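Local coordinates for protein GphF Dehydratase 1 (Archangium violaceum, PDB 6MBF) that probably removes water from a polyketide intermediate and takes part in olefin rearrangement within the gephyronic acid polyketide synthase, at residues A[139-144]-A[178-183]; A[233-238]-A[271-276]. All coordinates share one frame; numbering follows the deposited sequence.

Contact 1. Residues A[139-144]-A[178-183]; sequences GQLPRL and EAIGHV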
ATOM      1  N   GLY A 139       6.770  16.381 -13.999  1.00 43.04           N
ATOM      2  CA  GLY A 139       5.846  15.503 -14.694  1.00 42.13           C
ATOM      3  C   GLY A 139       4.399  15.891 -14.469  1.00 50.67           C
ATOM      4  O   GLY A 139       4.035  16.364 -13.393  1.00 49.97           O
ATOM      5  N   GLN A 140       3.570  15.691 -15.491  1.00 43.69           N
ATOM      6  CA  GLN A 140       2.164  16.061 -15.447  1.00 41.15           C
ATOM      7  C   GLN A 140       1.300  14.874 -15.849  1.00 31.24           C
ATOM      8  O   GLN A 140       1.759  13.935 -16.508  1.00 27.26           O
ATOM      9  CB  GLN A 140       1.864  17.253 -16.367  1.00 39.30           C
ATOM     10  CG  GLN A 140       2.177  17.017 -17.846  1.00 51.10           C
ATOM     11  CD  GLN A 140       3.652  17.206 -18.187  1.00 70.91           C
ATOM     12  OE1 GLN A 140       4.538  16.800 -17.433  1.00 78.16           O
ATOM     13  NE2 GLN A 140       3.916  17.833 -19.330  1.00 54.35           N
ATOM     14  N   LEU A 141       0.041  14.927 -15.430  1.00 27.33           N
ATOM     15  CA  LEU A 141      -0.939  13.927 -15.815  1.00 24.94           C
ATOM     16  C   LEU A 141      -1.130  13.967 -17.329  1.00 29.65           C
ATOM     17  O   LEU A 141      -1.464  15.031 -17.876  1.00 30.93           O
ATOM     18  CB  LEU A 141      -2.266  14.174 -15.101  1.00 25.78           C
ATOM     19  CG  LEU A 141      -3.353  13.131 -15.348  1.00 25.80           C
ATOM     20  CD1 LEU A 141      -3.051  11.842 -14.588  1.00 22.93           C
ATOM     21  CD2 LEU A 141      -4.730  13.680 -14.985  1.00 29.61           C
ATOM     22  N   PRO A 142      -0.911  12.864 -18.038  1.00 29.81           N
ATOM     23  CA  PRO A 142      -1.040  12.890 -19.500  1.00 24.68           C
ATOM     24  C   PRO A 142      -2.489  13.002 -19.937  1.00 25.99           C
ATOM     25  O   PRO A 142      -3.421  12.684 -19.201  1.00 28.24           O
ATOM     26  CB  PRO A 142      -0.434  11.551 -19.938  1.00 25.81           C
ATOM     27  CG  PRO A 142      -0.520  10.682 -18.751  1.00 24.80           C
ATOM     28  CD  PRO A 142      -0.407  11.570 -17.544  1.00 25.62           C
ATOM     29  N   ARG A 143      -2.672  13.480 -21.165  1.00 28.21           N
ATOM     30  CA  ARG A 143      -3.978  13.466 -21.815  1.00 35.65           C
ATOM     31  C   ARG A 143      -4.013  12.179 -22.623  1.00 34.14           C
ATOM     32  O   ARG A 143      -3.630  12.141 -23.789  1.00 30.66           O
ATOM     33  CB  ARG A 143      -4.173  14.716 -22.666  1.00 38.46           C
ATOM     34  CG  ARG A 143      -3.228  15.873 -22.288  1.00 52.48           C
ATOM     35  CD  ARG A 143      -3.809  17.261 -22.653  1.00 74.48           C
ATOM     36  NE  ARG A 143      -4.359  17.240 -24.000  1.00 85.37           N
ATOM     37  CZ  ARG A 143      -4.718  18.313 -24.705  1.00 79.92           C
ATOM     38  NH1 ARG A 143      -4.606  19.543 -24.202  1.00 74.43           N
ATOM     39  NH2 ARG A 143      -5.209  18.148 -25.930  1.00 72.46           N
ATOM     40  N   LEU A 144      -4.446  11.100 -21.969  1.00 30.21           N
ATOM     41  CA  LEU A 144      -4.294   9.761 -22.524  1.00 22.31           C
ATOM     42  C   LEU A 144      -5.259   9.490 -23.668  1.00 28.02           C
ATOM     43  O   LEU A 144      -4.912   8.755 -24.603  1.00 26.74           O
ATOM     44  CB  LEU A 144      -4.492   8.721 -21.417  1.00 25.10           C
ATOM     45  CG  LEU A 144      -3.737   7.404 -21.585  1.00 26.03           C
ATOM     46  CD1 LEU A 144      -2.242   7.663 -21.610  1.00 27.37           C
ATOM     47  CD2 LEU A 144      -4.098   6.462 -20.454  1.00 25.50           C
ATOM     48  N   GLU A 178      -0.577   1.734 -20.453  1.00 16.41           N
ATOM     49  CA  GLU A 178      -0.741   2.892 -19.593  1.00 14.69           C
ATOM     50  C   GLU A 178      -2.212   3.131 -19.293  1.00 18.06           C
ATOM     51  O   GLU A 178      -3.107   2.716 -20.039  1.00 18.14           O
ATOM     52  CB  GLU A 178      -0.129   4.142 -20.234  1.00 16.19           C
ATOM     53  CG  GLU A 178       1.359   4.010 -20.480  1.00 17.52           C
ATOM     54  CD  GLU A 178       2.018   5.323 -20.881  1.00 17.41           C
ATOM     55  OE1 GLU A 178       1.440   6.398 -20.600  1.00 17.52           O
ATOM     56  OE2 GLU A 178       3.125   5.269 -21.472  1.00 18.11           O
ATOM     57  N   ALA A 179      -2.458   3.802 -18.170  1.00 15.83           N
ATOM     58  CA  ALA A 179      -3.825   4.110 -17.782  1.00 15.91           C
ATOM     59  C   ALA A 179      -3.833   5.364 -16.929  1.00 16.05           C
ATOM     60  O   ALA A 179      -2.833   5.726 -16.307  1.00 17.89           O
ATOM     61  CB  ALA A 179      -4.478   2.952 -17.021  1.00 15.51           C
ATOM     62  N   ILE A 180      -4.987   6.023 -16.903  1.00 16.18           N
ATOM     63  CA  ILE A 180      -5.267   7.073 -15.936  1.00 14.72           C
ATOM     64  C   ILE A 180      -6.537   6.696 -15.195  1.00 20.07           C
ATOM     65  O   ILE A 180      -7.552   6.351 -15.817  1.00 18.74           O
ATOM     66  CB  ILE A 180      -5.398   8.455 -16.592  1.00 21.33           C
ATOM     67  CG1 ILE A 180      -4.040   8.905 -17.119  1.00 21.25           C
ATOM     68  CG2 ILE A 180      -5.942   9.467 -15.587  1.00 36.31           C
ATOM     69  CD1 ILE A 180      -4.134  10.148 -17.907  1.00 37.22           C
ATOM     70  N   GLY A 181      -6.462   6.714 -13.874  1.00 19.32           N
ATOM     71  CA  GLY A 181      -7.588   6.383 -13.034  1.00 24.67           C
ATOM     72  C   GLY A 181      -7.910   7.560 -12.140  1.00 21.65           C
ATOM     73  O   GLY A 181      -7.043   8.378 -11.825  1.00 24.88           O
ATOM     74  N   HIS A 182      -9.175   7.658 -11.764  1.00 16.92           N
ATOM     75  CA  HIS A 182      -9.650   8.619 -10.781  1.00 15.19           C
ATOM     76  C   HIS A 182     -10.099   7.816  -9.567  1.00 15.98           C
ATOM     77  O   HIS A 182     -10.994   6.972  -9.687  1.00 16.93           O
ATOM     78  CB  HIS A 182     -10.795   9.452 -11.364  1.00 19.19           C
ATOM     79  CG  HIS A 182     -11.456  10.360 -10.375  1.00 19.04           C
ATOM     80  ND1 HIS A 182     -12.775  10.743 -10.484  1.00 28.55           N
ATOM     81  CD2 HIS A 182     -10.980  10.963  -9.259  1.00 20.42           C
ATOM     82  CE1 HIS A 182     -13.083  11.546  -9.482  1.00 31.12           C
ATOM     83  NE2 HIS A 182     -12.009  11.700  -8.727  1.00 19.40           N
ATOM     84  N   VAL A 183      -9.447   8.034  -8.421  1.00 14.31           N
ATOM     85  CA  VAL A 183      -9.767   7.318  -7.194  1.00 14.96           C
ATOM     86  C   VAL A 183     -10.196   8.329  -6.144  1.00 15.46           C
ATOM     87  O   VAL A 183      -9.628   9.425  -6.040  1.00 15.29           O
ATOM     88  CB  VAL A 183      -8.611   6.430  -6.658  1.00 19.91           C
ATOM     89  CG1 VAL A 183      -7.947   5.642  -7.759  1.00 15.66           C
ATOM     90  CG2 VAL A 183      -7.615   7.204  -5.849  1.00 45.46           C
TER

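Contact 2. Residues A[233-238]-A[271-276]; sequences ELRARG and GRLVAS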
ATOM      1  N   GLU A 233       7.477   8.069  -2.910  1.00 13.62           N
ATOM      2  CA  GLU A 233       7.683   9.397  -2.350  1.00 14.75           C
ATOM      3  C   GLU A 233       6.343  10.097  -2.203  1.00 16.59           C
ATOM      4  O   GLU A 233       5.529  10.086  -3.128  1.00 22.38           O
ATOM      5  CB  GLU A 233       8.621  10.218  -3.223  1.00 19.66           C
ATOM      6  CG  GLU A 233       8.934  11.571  -2.646  1.00 33.65           C
ATOM      7  CD  GLU A 233      10.088  12.219  -3.357  1.00 52.49           C
ATOM      8  OE1 GLU A 233      10.334  11.862  -4.531  1.00 30.23           O
ATOM      9  OE2 GLU A 233      10.758  13.070  -2.736  1.00 48.48           O
ATOM     10  N   LEU A 234       6.105  10.691  -1.039  1.00 13.22           N
ATOM     11  CA  LEU A 234       4.848  11.372  -0.746  1.00 12.23           C
ATOM     12  C   LEU A 234       5.109  12.855  -0.517  1.00 15.42           C
ATOM     13  O   LEU A 234       5.941  13.218   0.324  1.00 18.70           O
ATOM     14  CB  LEU A 234       4.175  10.769   0.487  1.00 15.88           C
ATOM     15  CG  LEU A 234       2.813  11.335   0.884  1.00 17.70           C
ATOM     16  CD1 LEU A 234       1.741  11.032  -0.167  1.00 15.38           C
ATOM     17  CD2 LEU A 234       2.388  10.786   2.238  1.00 15.82           C
ATOM     18  N   ARG A 235       4.390  13.707  -1.252  1.00 16.43           N
ATOM     19  CA  ARG A 235       4.587  15.150  -1.184  1.00 18.21           C
ATOM     20  C   ARG A 235       3.464  15.897  -0.490  1.00 22.96           C
ATOM     21  O   ARG A 235       3.628  17.087  -0.203  1.00 24.05           O
ATOM     22  CB  ARG A 235       4.746  15.745  -2.590  1.00 19.62           C
ATOM     23  CG  ARG A 235       5.722  15.019  -3.473  1.00 26.45           C
ATOM     24  CD  ARG A 235       6.052  15.859  -4.692  1.00 38.74           C
ATOM     25  NE  ARG A 235       7.204  15.330  -5.412  1.00 50.02           N
ATOM     26  CZ  ARG A 235       8.004  16.066  -6.172  1.00 53.12           C
ATOM     27  NH1 ARG A 235       7.778  17.366  -6.302  1.00 58.02           N
ATOM     28  NH2 ARG A 235       9.033  15.507  -6.794  1.00 54.80           N
ATOM     29  N   ALA A 236       2.315  15.266  -0.275  1.00 18.41           N
ATOM     30  CA  ALA A 236       1.215  15.886   0.449  1.00 18.90           C
ATOM     31  C   ALA A 236       0.559  14.827   1.321  1.00 17.06           C
ATOM     32  O   ALA A 236       0.380  13.687   0.884  1.00 20.05           O
ATOM     33  CB  ALA A 236       0.186  16.502  -0.507  1.00 21.43           C
ATOM     34  N   ARG A 237       0.221  15.197   2.554  1.00 19.44           N
ATOM     35  CA  ARG A 237      -0.388  14.280   3.506  1.00 18.71           C
ATOM     36  C   ARG A 237      -1.912  14.404   3.474  1.00 23.76           C
ATOM     37  O   ARG A 237      -2.467  15.431   3.082  1.00 21.70           O
ATOM     38  CB  ARG A 237       0.113  14.555   4.924  1.00 24.81           C
ATOM     39  CG  ARG A 237       1.509  15.145   5.006  1.00 36.35           C
ATOM     40  CD  ARG A 237       2.595  14.091   5.056  1.00 39.51           C
ATOM     41  NE  ARG A 237       3.845  14.652   5.572  1.00 50.02           N
ATOM     42  CZ  ARG A 237       4.180  14.671   6.862  1.00 48.15           C
ATOM     43  NH1 ARG A 237       5.333  15.202   7.250  1.00 27.67           N
ATOM     44  NH2 ARG A 237       3.362  14.147   7.765  1.00 38.99           N
ATOM     45  N   GLY A 238      -2.581  13.331   3.890  1.00 19.95           N
ATOM     46  CA  GLY A 238      -4.019  13.364   4.094  1.00 31.81           C
ATOM     47  C   GLY A 238      -4.861  13.530   2.846  1.00 32.03           C
ATOM     48  O   GLY A 238      -5.974  14.057   2.926  1.00 32.17           O
ATOM     49  N   GLY A 271      -3.946  18.749 -10.624  1.00 21.16           N
ATOM     50  CA  GLY A 271      -2.817  18.321 -11.425  1.00 22.74           C
ATOM     51  C   GLY A 271      -1.463  18.394 -10.751  1.00 17.49           C
ATOM     52  O   GLY A 271      -0.448  18.179 -11.427  1.00 19.53           O
ATOM     53  N   ARG A 272      -1.410  18.701  -9.454  1.00 19.65           N
ATOM     54  CA  ARG A 272      -0.148  18.753  -8.730  1.00 18.35           C
ATOM     55  C   ARG A 272       0.236  17.360  -8.251  1.00 18.02           C
ATOM     56  O   ARG A 272      -0.613  16.593  -7.798  1.00 17.74           O
ATOM     57  CB  ARG A 272      -0.249  19.698  -7.531  1.00 25.66           C
ATOM     58  CG  ARG A 272      -0.616  21.131  -7.891  1.00 21.98           C
ATOM     59  CD  ARG A 272      -0.828  21.978  -6.651  1.00 23.06           C
ATOM     60  NE  ARG A 272      -2.043  21.595  -5.943  1.00 24.56           N
ATOM     61  CZ  ARG A 272      -2.647  22.355  -5.036  1.00 33.50           C
ATOM     62  NH1 ARG A 272      -2.149  23.548  -4.731  1.00 35.17           N
ATOM     63  NH2 ARG A 272      -3.751  21.927  -4.440  1.00 29.56           N
ATOM     64  N   LEU A 273       1.525  17.038  -8.351  1.00 18.94           N
ATOM     65  CA  LEU A 273       1.998  15.711  -7.956  1.00 15.24           C
ATOM     66  C   LEU A 273       1.886  15.507  -6.448  1.00 18.36           C
ATOM     67  O   LEU A 273       2.384  16.318  -5.662  1.00 23.05           O
ATOM     68  CB  LEU A 273       3.445  15.522  -8.395  1.00 17.72           C
ATOM     69  CG  LEU A 273       4.002  14.119  -8.142  1.00 17.52           C
ATOM     70  CD1 LEU A 273       3.368  13.133  -9.107  1.00 18.74           C
ATOM     71  CD2 LEU A 273       5.524  14.112  -8.273  1.00 26.61           C
ATOM     72  N   VAL A 274       1.233  14.415  -6.059  1.00 12.60           N
ATOM     73  CA  VAL A 274       1.050  14.042  -4.660  1.00 15.16           C
ATOM     74  C   VAL A 274       2.010  12.934  -4.242  1.00 17.12           C
ATOM     75  O   VAL A 274       2.531  12.944  -3.125  1.00 16.12           O
ATOM     76  CB  VAL A 274      -0.420  13.617  -4.432  1.00 17.92           C
ATOM     77  CG1 VAL A 274      -0.567  12.844  -3.129  1.00 25.50           C
ATOM     78  CG2 VAL A 274      -1.321  14.839  -4.443  1.00 26.02           C
ATOM     79  N   ALA A 275       2.238  11.954  -5.112  1.00 17.27           N
ATOM     80  CA  ALA A 275       3.068  10.818  -4.744  1.00 16.21           C
ATOM     81  C   ALA A 275       3.574  10.141  -6.005  1.00 20.29           C
ATOM     82  O   ALA A 275       2.972  10.248  -7.072  1.00 16.50           O
ATOM     83  CB  ALA A 275       2.303   9.814  -3.870  1.00 16.78           C
ATOM     84  N   SER A 276       4.677   9.414  -5.864  0.62 17.44           N
ATOM     85  CA  SER A 276       5.250   8.689  -6.989  0.62 19.01           C
ATOM     86  C   SER A 276       5.736   7.330  -6.521  0.62 16.17           C
ATOM     87  O   SER A 276       6.367   7.216  -5.466  0.62 15.21           O
ATOM     88  CB  SER A 276       6.409   9.452  -7.624  0.62 18.53           C
ATOM     89  OG  SER A 276       7.434   9.660  -6.671  0.62 19.50           O
TER
HETATM   90  O   HOH W   1       7.020  12.611  -5.370  1.00 38.41           O

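Contact 1. Residues A[139-144]-A[178-183]
Ile180 meets Leu141, Pro142 and Leu144 in an almost wholly apolar contact, a worked example of a loop laid on a strand by packing, with no hydrogen bond between 139-144 and 178-183. Leu141 sends CD1 against both branches of Ile180, lying 3.9 Å from CG2; with CG anti to the backbone N (chi1 -176°), CG itself comes 4.0 Å from Ile180 CD1, and the two side chains cross obliquely. Pro142 approaches with its ring, CG being 3.7 Å from Ile180 CD1, and the two side chains pass in opposite directions. Leu144 adds CB, 3.8 Å from Ile180 CD1, so that this one methyl is met by all three loop residues. An alanine in place of Ile180 would probably leave Leu141 CD1 and the Pro142 ring without their apolar partner and open a gap beneath the loop.

The strand belongs to a double-hotdog fold, the architecture of polyketide synthase dehydratases, and runs between strands 241-248 and 169-175. The loop follows strand 121-131, and its direction over residues 141-144 is 116° from that of residues 178-180.

Side chain also meets backbone. Leu144 CD2 rests against the strand's main chain, 3.6 Å from Ala179 CA and 3.7 Å from Ile180 N. The 2.9 Å separation of Pro142 O and Ile180 CD1 is too short for ordinary packing and remains doubtful in detail.

At the polar margin, Leu144 CD1 lies 4.0 Å from Glu178 OE1, a van der Waals approach to a carboxylate engaged elsewhere. OE2 of Glu178 forms a salt bridge with Arg247 and OE1 a hydrogen bond with His245, both on strand 241-248, which are likely to fix the group's rotation. Ala179 points away from the loop and touches Leu213 of helix 200-214.

Contact 2. Residues A[233-238]-A[271-276]
Glu233 and Ser276 form an antiparallel hydrogen-bonded pair, and with Leu234 and Ala275 next to them they make the tight end of a contact that frays toward solvent. Glu233 N donates to Ser276 O and Ser276 N to Glu233 O, both at 2.9 Å. Leu234 and Ala275 follow as a non-hydrogen-bonded pair with side chains on the other face, where Leu234 CD1 lies 3.9 Å from Ala275 CB. The same methyl comes within 3.6 Å of Val274 O. Ala275 CA adds a CA-H...O contact to Glu233 O.

Val274 and Ala275 both face Leu266 of strand 259-267, which makes a classic beta bulge. Within the bulge, Val274 O accepts from Arg235 N at 2.7 Å in a nearly straight bond (170° at the hydrogen). Ala236 N, buried nearby, finds no partner in the model.

The looser side belongs to Arg235 and Leu273. With CG anti to the carbonyl carbon (chi1 -48°) and the chain extended as far as NE, Arg235 reaches across Leu273, whose CD2 lies over one guanidinium face, offset toward the rim and 3.5 Å from Arg235 NE. At the edge of that group, in its plane, a water accepts from Arg235 NE at 2.7 Å; its longer link to Ser276 OG is doubtful, because the serine has two conformers.

The carboxylate of Glu233 looks elsewhere, making salt bridges with Arg131 and Arg231 and a hydrogen bond with Thr73. Strand 224-234 ends between strand 73-81, to which Leu234 is hydrogen-bonded through Leu74, and strand 273-284, which has strand 259-267 on its far side.

Overall arrangement
The two contacts illustrate different ways of joining segments in one fold. Contact 2 continues the sheet itself, pairing neighbouring strands through main-chain hydrogen bonds, whereas contact 1 lays a loop on a strand already flanked on both edges and relies on aliphatic packing. Their strands, 273-284 and 178-184, are separated by strands 259-267 and 241-248. Contact 1 is the more peripheral, about 19 Å from the centre of the chain to its own centre, against about 14 Å for contact 2; both are partly buried, with two of six touching residues buried in contact 1 and four of eight in contact 2. Their centres lie about 14 Å apart, and their nearest atoms, about 5 Å apart, do not touch.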